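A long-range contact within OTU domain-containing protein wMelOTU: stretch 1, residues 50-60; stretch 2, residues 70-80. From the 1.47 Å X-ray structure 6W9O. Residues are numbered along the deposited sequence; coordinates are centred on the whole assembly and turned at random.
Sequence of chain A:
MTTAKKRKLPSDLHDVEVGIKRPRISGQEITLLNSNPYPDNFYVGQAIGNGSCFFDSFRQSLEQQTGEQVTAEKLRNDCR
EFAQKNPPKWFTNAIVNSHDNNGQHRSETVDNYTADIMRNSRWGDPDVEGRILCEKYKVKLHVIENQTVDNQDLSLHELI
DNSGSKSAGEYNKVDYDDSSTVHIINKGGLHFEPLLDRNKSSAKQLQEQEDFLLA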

# COMPACT_ATOMS: atom_id res chain seq x y z
N ASN A 50 -6.95 -3.60 13.10
CA ASN A 50 -6.18 -4.47 13.99
C ASN A 50 -4.68 -4.28 13.85
O ASN A 50 -3.90 -5.09 14.39
CB ASN A 50 -6.52 -5.94 13.69
CG ASN A 50 -6.14 -6.33 12.26
OD1 ASN A 50 -5.77 -5.46 11.44
ND2 ASN A 50 -6.23 -7.62 11.95
N GLY A 51 -4.24 -3.21 13.16
CA GLY A 51 -2.84 -2.98 12.87
C GLY A 51 -2.52 -3.21 11.40
O GLY A 51 -1.42 -2.87 10.94
N SER A 52 -3.43 -3.88 10.66
CA SER A 52 -3.18 -4.23 9.27
C SER A 52 -3.83 -3.28 8.28
O SER A 52 -3.97 -3.64 7.11
CB SER A 52 -3.65 -5.65 9.01
OG SER A 52 -2.76 -6.54 9.73
N CYS A 53 -4.15 -2.04 8.69
CA CYS A 53 -4.86 -1.15 7.76
C CYS A 53 -4.08 -0.87 6.49
O CYS A 53 -4.69 -0.60 5.45
CB CYS A 53 -5.20 0.18 8.43
SG CYS A 53 -3.77 1.19 8.92
N PHE A 54 -2.73 -0.85 6.52
CA PHE A 54 -2.01 -0.60 5.28
C PHE A 54 -2.26 -1.72 4.31
O PHE A 54 -2.61 -1.49 3.14
CB PHE A 54 -0.47 -0.51 5.54
CG PHE A 54 0.30 -0.49 4.28
CD1 PHE A 54 0.32 0.67 3.47
CD2 PHE A 54 0.90 -1.64 3.84
CE1 PHE A 54 0.93 0.66 2.24
CE2 PHE A 54 1.53 -1.68 2.60
CZ PHE A 54 1.53 -0.51 1.78
N PHE A 55 -2.09 -2.95 4.78
CA PHE A 55 -2.25 -4.13 3.92
C PHE A 55 -3.67 -4.25 3.44
O PHE A 55 -3.92 -4.61 2.25
CB PHE A 55 -1.83 -5.37 4.72
CG PHE A 55 -0.38 -5.29 5.17
CD1 PHE A 55 0.66 -5.55 4.31
CD2 PHE A 55 -0.10 -4.91 6.48
CE1 PHE A 55 1.97 -5.44 4.71
CE2 PHE A 55 1.22 -4.81 6.89
CZ PHE A 55 2.24 -5.07 6.02
N ASP A 56 -4.63 -3.99 4.32
CA ASP A 56 -6.05 -4.09 3.94
C ASP A 56 -6.43 -3.00 2.94
O ASP A 56 -7.25 -3.25 2.03
CB ASP A 56 -6.92 -3.99 5.19
CG ASP A 56 -8.36 -4.42 4.93
OD1 ASP A 56 -8.52 -5.55 4.41
OD2 ASP A 56 -9.32 -3.70 5.32
N SER A 57 -5.89 -1.80 3.09
CA SER A 57 -6.19 -0.73 2.11
C SER A 57 -5.59 -1.07 0.76
O SER A 57 -6.27 -0.98 -0.29
CB SER A 57 -5.58 0.59 2.61
OG SER A 57 -6.20 0.99 3.81
N PHE A 58 -4.33 -1.54 0.74
CA PHE A 58 -3.70 -1.97 -0.51
C PHE A 58 -4.49 -3.10 -1.16
O PHE A 58 -4.74 -3.08 -2.36
CB PHE A 58 -2.26 -2.42 -0.20
CG PHE A 58 -1.41 -2.72 -1.42
CD1 PHE A 58 -0.47 -1.77 -1.88
CD2 PHE A 58 -1.52 -3.95 -2.09
CE1 PHE A 58 0.29 -2.05 -3.03
CE2 PHE A 58 -0.70 -4.22 -3.21
CZ PHE A 58 0.16 -3.22 -3.67
N ARG A 59 -4.89 -4.10 -0.37
CA ARG A 59 -5.66 -5.24 -0.90
C ARG A 59 -6.94 -4.77 -1.59
O ARG A 59 -7.31 -5.32 -2.64
CB ARG A 59 -6.06 -6.15 0.29
CG ARG A 59 -7.22 -7.13 0.01
CD ARG A 59 -7.61 -7.86 1.26
NE ARG A 59 -8.59 -7.10 2.02
CZ ARG A 59 -9.90 -7.01 1.74
NH1 ARG A 59 -10.42 -7.59 0.65
NH2 ARG A 59 -10.70 -6.34 2.57
N GLN A 60 -7.68 -3.84 -0.95
CA GLN A 60 -8.98 -3.48 -1.51
C GLN A 60 -8.79 -2.74 -2.82
O GLN A 60 -9.57 -2.96 -3.77
CB GLN A 60 -9.77 -2.64 -0.52
CG GLN A 60 -10.29 -3.47 0.69
CD GLN A 60 -11.09 -2.59 1.59
OE1 GLN A 60 -12.08 -1.99 1.17
NE2 GLN A 60 -10.66 -2.46 2.86
N VAL A 70 -6.03 -10.88 -2.83
CA VAL A 70 -4.96 -11.31 -1.93
C VAL A 70 -5.41 -10.90 -0.53
O VAL A 70 -5.76 -9.74 -0.32
CB VAL A 70 -3.64 -10.57 -2.29
CG1 VAL A 70 -2.49 -11.05 -1.43
CG2 VAL A 70 -3.25 -10.81 -3.76
N THR A 71 -5.32 -11.80 0.45
CA THR A 71 -5.66 -11.39 1.82
C THR A 71 -4.57 -10.50 2.40
O THR A 71 -3.43 -10.45 1.94
CB THR A 71 -5.83 -12.59 2.74
OG1 THR A 71 -4.57 -13.27 2.85
CG2 THR A 71 -6.92 -13.55 2.22
N ALA A 72 -4.94 -9.78 3.46
CA ALA A 72 -3.96 -8.97 4.15
C ALA A 72 -2.83 -9.84 4.72
O ALA A 72 -1.65 -9.42 4.72
CB ALA A 72 -4.66 -8.16 5.25
N GLU A 73 -3.17 -11.04 5.20
CA GLU A 73 -2.14 -11.95 5.69
C GLU A 73 -1.19 -12.36 4.57
O GLU A 73 0.02 -12.48 4.79
CB GLU A 73 -2.77 -13.19 6.36
CG GLU A 73 -1.73 -14.17 6.83
CD GLU A 73 -2.35 -15.40 7.47
OE1 GLU A 73 -1.64 -16.08 8.23
OE2 GLU A 73 -3.55 -15.69 7.20
N LYS A 74 -1.73 -12.64 3.37
CA LYS A 74 -0.87 -13.02 2.27
C LYS A 74 0.07 -11.88 1.90
O LYS A 74 1.23 -12.13 1.58
CB LYS A 74 -1.74 -13.43 1.07
CG LYS A 74 -0.95 -13.73 -0.24
CD LYS A 74 0.03 -14.85 -0.13
CE LYS A 74 0.46 -15.32 -1.54
NZ LYS A 74 1.46 -16.43 -1.41
N LEU A 75 -0.41 -10.62 1.96
CA LEU A 75 0.45 -9.48 1.66
C LEU A 75 1.60 -9.38 2.67
O LEU A 75 2.75 -9.13 2.29
CB LEU A 75 -0.33 -8.17 1.60
CG LEU A 75 -1.35 -8.18 0.46
CD1 LEU A 75 -2.20 -6.94 0.64
CD2 LEU A 75 -0.65 -8.12 -0.92
N ARG A 76 1.32 -9.63 3.97
CA ARG A 76 2.42 -9.68 4.95
C ARG A 76 3.37 -10.82 4.61
O ARG A 76 4.59 -10.66 4.67
CB ARG A 76 1.87 -9.87 6.37
CG ARG A 76 1.15 -8.63 6.92
CD ARG A 76 0.64 -8.93 8.33
NE ARG A 76 0.03 -7.75 8.96
CZ ARG A 76 0.72 -6.78 9.57
NH1 ARG A 76 2.07 -6.80 9.62
NH2 ARG A 76 0.05 -5.76 10.12
N ASN A 77 2.83 -11.98 4.20
CA ASN A 77 3.71 -13.10 3.84
C ASN A 77 4.59 -12.78 2.63
O ASN A 77 5.74 -13.24 2.56
CB ASN A 77 2.88 -14.34 3.56
CG ASN A 77 3.73 -15.56 3.54
OD1 ASN A 77 4.27 -15.97 4.59
ND2 ASN A 77 3.88 -16.16 2.34
N ASP A 78 4.07 -12.00 1.68
CA ASP A 78 4.87 -11.57 0.52
C ASP A 78 6.06 -10.73 0.99
O ASP A 78 7.17 -10.82 0.43
CB ASP A 78 4.03 -10.68 -0.41
CG ASP A 78 2.88 -11.42 -1.15
OD1 ASP A 78 2.96 -12.66 -1.35
OD2 ASP A 78 1.92 -10.69 -1.50
N CYS A 79 5.86 -9.98 2.07
CA CYS A 79 6.96 -9.15 2.57
C CYS A 79 7.96 -10.01 3.33
O CYS A 79 9.17 -9.83 3.19
CB CYS A 79 6.39 -8.04 3.47
SG CYS A 79 5.40 -6.84 2.49
N ARG A 80 7.46 -10.99 4.10
CA ARG A 80 8.36 -11.95 4.72
C ARG A 80 9.20 -12.66 3.68
O ARG A 80 10.41 -12.84 3.85
CB ARG A 80 7.53 -13.00 5.49
CG ARG A 80 8.35 -14.12 6.05
CD ARG A 80 7.44 -15.09 6.78
NE ARG A 80 8.14 -16.32 7.11
CZ ARG A 80 8.60 -16.59 8.33
NH1 ARG A 80 8.43 -15.72 9.33
NH2 ARG A 80 9.24 -17.75 8.56
O HOH W 1 -6.82 -8.04 -3.30

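Two helices, residues 53-60 and 72-80, pack at a steep angle, their N-to-C directions 107° apart and their axes 8.8 Å apart at closest approach. The backbones come nearest where the second helix begins, with Phe55 CA 5.1 Å from Ala72 CA, and the side chains meet there too, Phe55 CB resting 4.0 Å from Ala72 CB.

Phe55 is the centre of the contact. Its CA-to-CB bond points toward the second helix, and with chi1 at -60° (m) and chi2 at -78° the ring enters a hole formed by Ala72, Leu75, Arg76 and Cys79. Phe55 CD1 lies 3.9 Å from Leu75 CB, while Cys79 SG approaches the ring edge, 4.3 Å from Phe55 CE1. One ring face is covered by Arg76, whose CG stands 3.7 Å from the ring centroid and only 6° off the normal, a CH-pi contact.

The conformation of Arg76 serves this face and a polar site together. Its CA-to-CB bond points sideways, but chi1 in m followed by chi2 and chi3 in t extends the chain past the ring toward the start of the first helix. A chi4 of -82° then turns the guanidinium so that one of its faces meets the ring, with Arg76 CZ 3.4 Å from Phe55 CE2, while its edge faces Ser52. There Arg76 NE and Arg76 NH2 both donate to Ser52 OG, at 3.1 and 2.9 Å. Ser52 occupies the N-cap position, yet its side chain makes no capping bond; its CA-to-CB bond points toward the second helix and, with chi1 at -69° (m), Ser52 OG accepts from the arginine. Thr71, the N-cap of the other helix, does cap: with chi1 in p, its OG1 accepts from Lys74 N at 3.0 Å.

Leu75 (m, t) extends the apolar contact. Leu75 CD1 reaches Phe58 CD2 at 4.1 Å and Arg59 CB at 4.0 Å, and lies 3.3 Å from Phe55 O, a carbonyl already engaged by Arg59 N in the helix.

Arg59 presents its aliphatic portion to the second stretch. After t rotamers at chi1 and chi2, chi3 at 87° (p) bends the chain back along its own helix, where Arg59 NE forms a salt bridge with Asp56 OD1 at 2.8 Å and Arg59 NH2 donates to the same oxygen at 3.0 Å. Arg59 CG packs 3.0 Å from Val70 O. Nearby, a water links the backbones, donating to Arg59 O at 2.8 Å and accepting from Val70 N at 3.0 Å.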